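Local coordinates for RNA polymerase sigma factor SIGMA-28 (FliA) (Aquifex aeolicus, PDB 1RP3), which directs RNA polymerase to flagellar promoters as the sigma-28 factor, and is held in an inactive conformation by the anti-sigma factor FlgM, at the interface of chains A and B. Numbering follows the deposited sequence. Chains: chain A, RNA polymerase sigma factor SIGMA-28 (FliA); chain B, anti sigma factor FlgM.

The interface of chains A and B. Residues chain A 194, 197-198, 202, 212; chain B 63, 67, 72.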
ATOM      1  N   LEU A 194     -15.601  -9.975  -0.824  1.00 48.74           N
ATOM      2  CA  LEU A 194     -15.518 -10.015   0.642  1.00 47.65           C
ATOM      3  C   LEU A 194     -14.066  -9.952   1.106  1.00 46.54           C
ATOM      4  O   LEU A 194     -13.753  -9.275   2.080  1.00 47.14           O
ATOM      5  CB  LEU A 194     -16.179 -11.291   1.191  1.00 47.19           C
ATOM      6  CG  LEU A 194     -15.923 -11.662   2.664  1.00 46.81           C
ATOM      7  CD1 LEU A 194     -16.391 -10.560   3.612  1.00 45.57           C
ATOM      8  CD2 LEU A 194     -16.616 -12.970   3.004  1.00 44.45           C
ATOM      9  N   GLN A 197     -12.722  -6.435   0.530  1.00 41.92           N
ATOM     10  CA  GLN A 197     -13.213  -5.475   1.508  1.00 42.36           C
ATOM     11  C   GLN A 197     -12.471  -5.616   2.834  1.00 43.55           C
ATOM     12  O   GLN A 197     -12.060  -4.612   3.429  1.00 43.94           O
ATOM     13  CB  GLN A 197     -14.726  -5.615   1.714  1.00 42.17           C
ATOM     14  CG  GLN A 197     -15.316  -4.558   2.654  1.00 42.81           C
ATOM     15  CD  GLN A 197     -16.847  -4.577   2.709  1.00 45.72           C
ATOM     16  OE1 GLN A 197     -17.532  -4.471   1.682  1.00 44.39           O
ATOM     17  NE2 GLN A 197     -17.385  -4.677   3.916  1.00 43.09           N
ATOM     18  N   LEU A 198     -12.273  -6.852   3.290  1.00 41.73           N
ATOM     19  CA  LEU A 198     -11.580  -7.069   4.556  1.00 41.64           C
ATOM     20  C   LEU A 198     -10.128  -6.610   4.494  1.00 41.27           C
ATOM     21  O   LEU A 198      -9.572  -6.128   5.486  1.00 42.33           O
ATOM     22  CB  LEU A 198     -11.645  -8.541   4.973  1.00 41.71           C
ATOM     23  CG  LEU A 198     -12.972  -9.117   5.488  1.00 43.28           C
ATOM     24  CD1 LEU A 198     -12.777 -10.574   5.836  1.00 44.94           C
ATOM     25  CD2 LEU A 198     -13.477  -8.369   6.699  1.00 41.95           C
ATOM     26  N   GLU A 202     -11.152  -2.697   5.429  1.00 42.15           N
ATOM     27  CA  GLU A 202     -10.905  -2.930   6.849  1.00 42.11           C
ATOM     28  C   GLU A 202      -9.410  -2.823   7.177  1.00 42.06           C
ATOM     29  O   GLU A 202      -9.028  -2.762   8.340  1.00 41.47           O
ATOM     30  CB  GLU A 202     -11.451  -4.292   7.291  1.00 43.61           C
ATOM     31  CG  GLU A 202     -12.947  -4.508   7.042  1.00 44.76           C
ATOM     32  CD  GLU A 202     -13.862  -3.609   7.878  1.00 48.88           C
ATOM     33  OE1 GLU A 202     -13.404  -3.000   8.877  1.00 47.63           O
ATOM     34  OE2 GLU A 202     -15.062  -3.522   7.533  1.00 49.38           O
ATOM     35  N   ILE A 212     -10.383 -14.677  10.247  1.00 51.42           N
ATOM     36  CA  ILE A 212     -11.779 -14.271  10.169  1.00 48.95           C
ATOM     37  C   ILE A 212     -12.580 -15.263   9.332  1.00 48.65           C
ATOM     38  O   ILE A 212     -13.618 -15.747   9.775  1.00 50.76           O
ATOM     39  CB  ILE A 212     -11.923 -12.837   9.572  1.00 48.06           C
ATOM     40  CG1 ILE A 212     -11.166 -11.831  10.433  1.00 47.40           C
ATOM     41  CG2 ILE A 212     -13.371 -12.421   9.521  1.00 44.93           C
ATOM     42  CD1 ILE A 212     -11.104 -10.456   9.834  1.00 50.81           C
TER
ATOM     43  N   LEU B  63     -15.108  -8.541  14.003  1.00 87.39           N
ATOM     44  CA  LEU B  63     -15.419  -8.738  12.590  1.00 87.27           C
ATOM     45  C   LEU B  63     -15.844 -10.175  12.294  1.00 87.54           C
ATOM     46  O   LEU B  63     -16.831 -10.397  11.596  1.00 86.78           O
ATOM     47  CB  LEU B  63     -14.216  -8.359  11.719  1.00 87.03           C
ATOM     48  CG  LEU B  63     -14.349  -7.130  10.815  1.00 86.26           C
ATOM     49  CD1 LEU B  63     -14.747  -5.903  11.622  1.00 86.29           C
ATOM     50  CD2 LEU B  63     -13.033  -6.892  10.111  1.00 86.49           C
ATOM     51  N   ILE B  67     -19.414 -11.634  11.123  1.00 88.01           N
ATOM     52  CA  ILE B  67     -19.548 -12.323   9.837  1.00 88.13           C
ATOM     53  C   ILE B  67     -20.278 -13.649  10.012  1.00 88.71           C
ATOM     54  O   ILE B  67     -21.014 -14.087   9.123  1.00 88.46           O
ATOM     55  CB  ILE B  67     -18.177 -12.569   9.168  1.00 87.50           C
ATOM     56  CG1 ILE B  67     -17.509 -11.230   8.853  1.00 87.69           C
ATOM     57  CG2 ILE B  67     -18.346 -13.365   7.877  1.00 86.50           C
ATOM     58  CD1 ILE B  67     -16.163 -11.346   8.194  1.00 87.08           C
ATOM     59  N   TYR B  72     -22.600  -8.507   8.702  1.00 77.37           N
ATOM     60  CA  TYR B  72     -21.506  -7.810   8.038  1.00 73.89           C
ATOM     61  C   TYR B  72     -21.909  -7.541   6.604  1.00 72.68           C
ATOM     62  O   TYR B  72     -22.129  -8.465   5.821  1.00 71.71           O
ATOM     63  CB  TYR B  72     -20.205  -8.612   8.067  1.00 72.18           C
ATOM     64  CG  TYR B  72     -19.032  -7.829   7.508  1.00 70.75           C
ATOM     65  CD1 TYR B  72     -18.388  -6.858   8.279  1.00 68.87           C
ATOM     66  CD2 TYR B  72     -18.586  -8.036   6.201  1.00 68.94           C
ATOM     67  CE1 TYR B  72     -17.338  -6.108   7.761  1.00 67.36           C
ATOM     68  CE2 TYR B  72     -17.538  -7.291   5.674  1.00 67.27           C
ATOM     69  CZ  TYR B  72     -16.919  -6.330   6.461  1.00 67.06           C
ATOM     70  OH  TYR B  72     -15.889  -5.587   5.946  1.00 65.20           O
TER
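The phenol of B:Tyr72 reaches from FlgM across to the sigma-28 helix 190-201, and its hydroxyl is gripped by two bonds. The amide NE2 of A:Gln197 donates to B:Tyr72 OH (2.7 Å), which sits slightly off the amide plane, and that hydroxyl donates in turn to the carboxylate OE2 of A:Glu202 (2.7 Å). Tyrosine suits this place because its OH can accept one bond and give the other; together they fix where the hydroxyl sits. Glutamine supplies an N-H on a long arm, its extended chain with CG anti to the backbone N (chi1 -176°) carrying the amide outward. A:Glu202, bent at chi2 (-67°), brings an acceptor to the ring's edge, in the ring plane; the hydroxyl meets OE2 from the anti side, 19° out of the carboxylate plane. Its CG methylene also packs on B:Leu63 CD2 (3.9 Å).

Beside this polar end lies the tight part, where the branched methyls of leucine and isoleucine mesh into an apolar surface. B:Ile67 CD1 makes a tight methyl contact with A:Ile212 CG2 (3.3 Å) and meets A:Leu198 tip to tip. B:Leu63 and A:Leu198 run antiparallel alongside each other, their CD2 methyls 3.7 Å apart. Looser is the flank at A:Leu194, which crosses the tyrosine ring and touches CE2 through CD1 (4.0 Å) without such meshing.

Apolar side chains thus supply fit and the tyrosine a directional polar anchor, fastening FlgM helix 56-68 and the loop after it onto sigma region 4, the promoter -35 recognition region, which likely helps hold sigma-28 in its inactive, FlgM-bound state.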